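Local coordinates for type IV pilus assembly protein PilF (Thermus thermophilus HB8, PDB 5OIU) that binds and probably hydrolyses ATP as a hexameric AAA+ motor, powering the assembly of type IV pili in this thermophilic bacterium, at residues E294-R298 against L299-E303; G377-L381 against E382-A386. All coordinates share one frame; numbering follows the deposited sequence.

Contact 1. Residues E294-R298 against L299-E303; sequences ETLRR and LGLSE
R297, in the last turn of helix 293-298, reaches round the end of that helix to E303, the first residue of the next one. Its CB leaves the helix pointing away from the loop, but CG already passes E303 OE1 at 3.6 Å. CD lies beside both carboxylate oxygens, and a bend at chi3 (-107°) turns the guanidinium edge-on to E303. There NE donates to E303 OE2 at 2.7 Å, on the syn lone pair of that oxygen, while NH2 reaches the same OE2 nearly along its C-O bond. NE and NH2 thus grip one oxygen side-on, with guanidinium and carboxylate nearly coplanar, 18° apart; a further bond from NE to OE1 is weak. The remaining nitrogen, NH1, pairs with E294 OE1 at 3.2 Å, one turn back. An alanine here is likely to leave E294 and E303 as neighbouring negative charges without their shared mate.

The backbone beneath closes the helix in a Schellman motif: L301 N donates to L296 O at 3.1 Å and G300 N to R297 O at 2.7 Å, with G300 at positive phi. Beside it, L301 CD2 packs on L296 CB at 3.9 Å, the two side chains pointing the same way and both meeting I306 of helix 303-308. T295 CG2 likewise lies alongside L299 CD1, 3.7 Å away. The turn is therefore fastened on one flank by leucines and on another by an acid-base-acid network, whose charges probably balance in part across the two helices.

Contact 2. Residues G377-L381 against E382-A386; sequences GITTL and EEVLA
T380 is the N-cap of helix 381-387, its side chain closing the first turn by a bond to E383. Among the hydrogen bonds, E383 N donates to T380 OG1 at 3.0 Å and almost straight, 170°. That hydroxyl sits between the backbone N and the carbonyl carbon of its own residue (chi1 69°), which turns OG1 toward the amides at the start of the helix. Y325 OH is a second hydrogen-bond partner of OG1. One step on, L385 N meets L381 O at 2.8 Å, the first strong i to i+4 bond here, whereas V384 N to T380 O is weak.

The polar ends of T379 and E383 are met by other parts of the chain. E383 forms two salt bridges, OE2 with R279 of strand 269-281 and OE1 with R387 one turn further along the helix, while T379 OG1 is hydrogen-bonded to the backbone O of R279, so the loop and the helix start are both tied to that strand.

Apolar contacts fill the sides. L381 CG and CD2 each lie 3.9 Å from L385 CD1, an oblique pairing one turn apart, with L371 of helix 366-374 also against L381. On another side, the T379 and V384 side chains cross at about a right angle, touching through CG2 of each at 3.7 Å.

A polar atom against a carbon makes the last approach. Within the two segments, T379 comes nearest through its hydroxyl: OG1 lies 3.2 Å from E383 CB.

Overall arrangement
Contact 1 comes first along the chain and contact 2 near its C-terminal end, yet their centres are only 15 Å apart, on the same side of the chain's centre. They touch through leucine and threonine: L381 CD1 lies 4.1 Å from L299 CD1, and L381 CD2 is close to T295 CG2. Helix 366-374 is shared, its L371 meeting both L299 and L381. One contact ends a helix at the surface; the other starts a helix in a buried position against strand 269-281 of the mixed sheet. Both also pack on a second subunit, so this C-terminal region contributes to the interface between neighbouring subunits within the hexamer.

Contact 1. Residues E294-R298 against L299-E303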
loop_
_atom_site.group_PDB
_atom_site.type_symbol
_atom_site.label_atom_id
_atom_site.label_comp_id
_atom_site.label_asym_id
_atom_site.label_seq_id
_atom_site.Cartn_x
_atom_site.Cartn_y
_atom_site.Cartn_z
ATOM N N GLU C 294 -9.547 -40.089 -5.090
ATOM C CA GLU C 294 -9.937 -38.685 -5.144
ATOM C C GLU C 294 -9.060 -37.824 -4.247
ATOM O O GLU C 294 -8.616 -36.749 -4.663
ATOM C CB GLU C 294 -11.404 -38.530 -4.762
ATOM C CG GLU C 294 -12.356 -38.840 -5.883
ATOM C CD GLU C 294 -12.424 -37.743 -6.943
ATOM O OE1 GLU C 294 -11.496 -36.891 -7.037
ATOM O OE2 GLU C 294 -13.428 -37.744 -7.692
ATOM N N THR C 295 -8.792 -38.285 -3.015
ATOM C CA THR C 295 -7.890 -37.561 -2.118
ATOM C C THR C 295 -6.574 -37.242 -2.811
ATOM O O THR C 295 -6.138 -36.087 -2.841
ATOM C CB THR C 295 -7.597 -38.366 -0.846
ATOM O OG1 THR C 295 -8.800 -38.872 -0.263
ATOM C CG2 THR C 295 -6.885 -37.489 0.152
ATOM N N LEU C 296 -5.920 -38.275 -3.362
ATOM C CA LEU C 296 -4.647 -38.091 -4.063
ATOM C C LEU C 296 -4.792 -37.153 -5.252
ATOM O O LEU C 296 -3.912 -36.323 -5.509
ATOM C CB LEU C 296 -4.102 -39.444 -4.525
ATOM C CG LEU C 296 -3.840 -40.459 -3.415
ATOM C CD1 LEU C 296 -3.397 -41.768 -4.032
ATOM C CD2 LEU C 296 -2.787 -39.931 -2.440
ATOM N N ARG C 297 -5.891 -37.286 -6.000
ATOM C CA ARG C 297 -6.169 -36.384 -7.111
ATOM C C ARG C 297 -6.194 -34.938 -6.633
ATOM O O ARG C 297 -5.436 -34.093 -7.127
ATOM C CB ARG C 297 -7.500 -36.767 -7.763
ATOM C CG ARG C 297 -7.450 -37.048 -9.248
ATOM C CD ARG C 297 -8.801 -37.528 -9.766
ATOM N NE ARG C 297 -8.806 -38.962 -10.069
ATOM C CZ ARG C 297 -9.526 -39.874 -9.414
ATOM N NH1 ARG C 297 -10.302 -39.513 -8.400
ATOM N NH2 ARG C 297 -9.473 -41.154 -9.765
ATOM N N ARG C 298 -7.044 -34.637 -5.642
ATOM C CA ARG C 298 -7.125 -33.260 -5.165
ATOM C C ARG C 298 -5.831 -32.807 -4.502
ATOM O O ARG C 298 -5.606 -31.599 -4.373
ATOM C CB ARG C 298 -8.311 -33.055 -4.210
ATOM C CG ARG C 298 -9.508 -33.977 -4.443
ATOM C CD ARG C 298 -10.612 -33.373 -5.350
ATOM N NE ARG C 298 -11.047 -32.051 -4.897
ATOM C CZ ARG C 298 -11.871 -31.844 -3.872
ATOM N NH1 ARG C 298 -12.210 -30.606 -3.532
ATOM N NH2 ARG C 298 -12.345 -32.871 -3.182
ATOM N N LEU C 299 -4.950 -33.732 -4.122
ATOM C CA LEU C 299 -3.616 -33.371 -3.664
ATOM C C LEU C 299 -2.640 -33.212 -4.825
ATOM O O LEU C 299 -1.422 -33.186 -4.613
ATOM C CB LEU C 299 -3.106 -34.399 -2.651
ATOM C CG LEU C 299 -3.857 -34.349 -1.312
ATOM C CD1 LEU C 299 -3.742 -35.646 -0.523
ATOM C CD2 LEU C 299 -3.376 -33.172 -0.479
ATOM N N GLY C 300 -3.152 -33.114 -6.051
ATOM C CA GLY C 300 -2.313 -32.791 -7.184
ATOM C C GLY C 300 -1.428 -33.909 -7.658
ATOM O O GLY C 300 -0.394 -33.643 -8.282
ATOM N N LEU C 301 -1.799 -35.157 -7.381
ATOM C CA LEU C 301 -1.048 -36.320 -7.830
ATOM C C LEU C 301 -1.532 -36.774 -9.208
ATOM O O LEU C 301 -2.737 -36.796 -9.484
ATOM C CB LEU C 301 -1.189 -37.451 -6.815
ATOM C CG LEU C 301 -0.107 -38.517 -6.829
ATOM C CD1 LEU C 301 1.205 -37.877 -6.484
ATOM C CD2 LEU C 301 -0.442 -39.617 -5.850
ATOM N N SER C 302 -0.581 -37.127 -10.073
ATOM C CA SER C 302 -0.908 -37.558 -11.428
ATOM C C SER C 302 -1.622 -38.899 -11.406
ATOM O O SER C 302 -1.389 -39.734 -10.527
ATOM C CB SER C 302 0.357 -37.686 -12.268
ATOM O OG SER C 302 1.071 -38.854 -11.890
ATOM N N GLU C 303 -2.489 -39.116 -12.399
ATOM C CA GLU C 303 -3.279 -40.343 -12.383
ATOM C C GLU C 303 -2.409 -41.569 -12.597
ATOM O O GLU C 303 -2.734 -42.654 -12.096
ATOM C CB GLU C 303 -4.394 -40.292 -13.428
ATOM C CG GLU C 303 -5.635 -41.051 -12.988
ATOM C CD GLU C 303 -6.604 -40.173 -12.212
ATOM O OE1 GLU C 303 -6.373 -38.944 -12.101
ATOM O OE2 GLU C 303 -7.592 -40.718 -11.681
#

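Contact 2. Residues G377-L381 against E382-A386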
loop_
_atom_site.group_PDB
_atom_site.type_symbol
_atom_site.label_atom_id
_atom_site.label_comp_id
_atom_site.label_asym_id
_atom_site.label_seq_id
_atom_site.Cartn_x
_atom_site.Cartn_y
_atom_site.Cartn_z
ATOM N N GLY C 377 5.708 -44.471 3.347
ATOM C CA GLY C 377 5.567 -45.001 4.681
ATOM C C GLY C 377 6.358 -44.306 5.766
ATOM O O GLY C 377 6.378 -44.796 6.899
ATOM N N ILE C 378 7.011 -43.184 5.474
ATOM C CA ILE C 378 7.726 -42.468 6.531
ATOM C C ILE C 378 6.745 -41.885 7.546
ATOM O O ILE C 378 6.999 -41.887 8.758
ATOM C CB ILE C 378 8.613 -41.381 5.911
ATOM C CG1 ILE C 378 9.667 -42.039 5.034
ATOM C CG2 ILE C 378 9.256 -40.546 6.975
ATOM C CD1 ILE C 378 10.189 -41.160 3.953
ATOM N N THR C 379 5.610 -41.384 7.073
ATOM C CA THR C 379 4.629 -40.748 7.934
ATOM C C THR C 379 3.225 -41.076 7.434
ATOM O O THR C 379 3.028 -41.640 6.346
ATOM C CB THR C 379 4.856 -39.229 7.996
ATOM O OG1 THR C 379 3.959 -38.650 8.935
ATOM C CG2 THR C 379 4.643 -38.576 6.618
ATOM N N THR C 380 2.242 -40.743 8.261
ATOM C CA THR C 380 0.862 -40.829 7.824
ATOM C C THR C 380 0.503 -39.598 7.015
ATOM O O THR C 380 1.153 -38.554 7.104
ATOM C CB THR C 380 -0.077 -40.926 9.013
ATOM O OG1 THR C 380 -0.071 -39.667 9.702
ATOM C CG2 THR C 380 0.364 -42.036 9.943
ATOM N N LEU C 381 -0.548 -39.725 6.217
ATOM C CA LEU C 381 -1.068 -38.547 5.535
ATOM C C LEU C 381 -1.652 -37.551 6.529
ATOM O O LEU C 381 -1.554 -36.338 6.311
ATOM C CB LEU C 381 -2.113 -38.952 4.507
ATOM C CG LEU C 381 -2.772 -37.779 3.802
ATOM C CD1 LEU C 381 -1.834 -37.243 2.727
ATOM C CD2 LEU C 381 -4.129 -38.182 3.222
ATOM N N GLU C 382 -2.231 -38.037 7.633
ATOM C CA GLU C 382 -2.812 -37.126 8.620
ATOM C C GLU C 382 -1.749 -36.203 9.196
ATOM O O GLU C 382 -1.964 -34.990 9.311
ATOM C CB GLU C 382 -3.513 -37.904 9.734
ATOM C CG GLU C 382 -4.882 -38.483 9.324
ATOM C CD GLU C 382 -4.766 -39.701 8.387
ATOM O OE1 GLU C 382 -3.810 -40.488 8.549
ATOM O OE2 GLU C 382 -5.634 -39.877 7.497
ATOM N N GLU C 383 -0.592 -36.763 9.564
ATOM C CA GLU C 383 0.525 -35.942 10.020
ATOM C C GLU C 383 0.851 -34.861 9.006
ATOM O O GLU C 383 1.011 -33.689 9.361
ATOM C CB GLU C 383 1.750 -36.815 10.277
ATOM C CG GLU C 383 1.791 -37.384 11.663
ATOM C CD GLU C 383 1.886 -36.302 12.714
ATOM O OE1 GLU C 383 2.856 -35.527 12.652
ATOM O OE2 GLU C 383 0.997 -36.217 13.593
ATOM N N VAL C 384 0.916 -35.235 7.727
ATOM C CA VAL C 384 1.210 -34.259 6.680
ATOM C C VAL C 384 0.147 -33.164 6.657
ATOM O O VAL C 384 0.455 -31.969 6.760
ATOM C CB VAL C 384 1.329 -34.960 5.318
ATOM C CG1 VAL C 384 1.332 -33.937 4.200
ATOM C CG2 VAL C 384 2.593 -35.832 5.286
ATOM N N LEU C 385 -1.123 -33.560 6.504
ATOM C CA LEU C 385 -2.213 -32.587 6.483
ATOM C C LEU C 385 -2.207 -31.709 7.723
ATOM O O LEU C 385 -2.507 -30.514 7.643
ATOM C CB LEU C 385 -3.552 -33.295 6.362
ATOM C CG LEU C 385 -3.650 -34.208 5.160
ATOM C CD1 LEU C 385 -5.028 -34.861 5.124
ATOM C CD2 LEU C 385 -3.395 -33.409 3.897
ATOM N N ALA C 386 -1.873 -32.285 8.881
ATOM C CA ALA C 386 -1.802 -31.489 10.104
ATOM C C ALA C 386 -0.830 -30.328 9.946
ATOM O O ALA C 386 -1.144 -29.183 10.299
ATOM C CB ALA C 386 -1.390 -32.375 11.278
#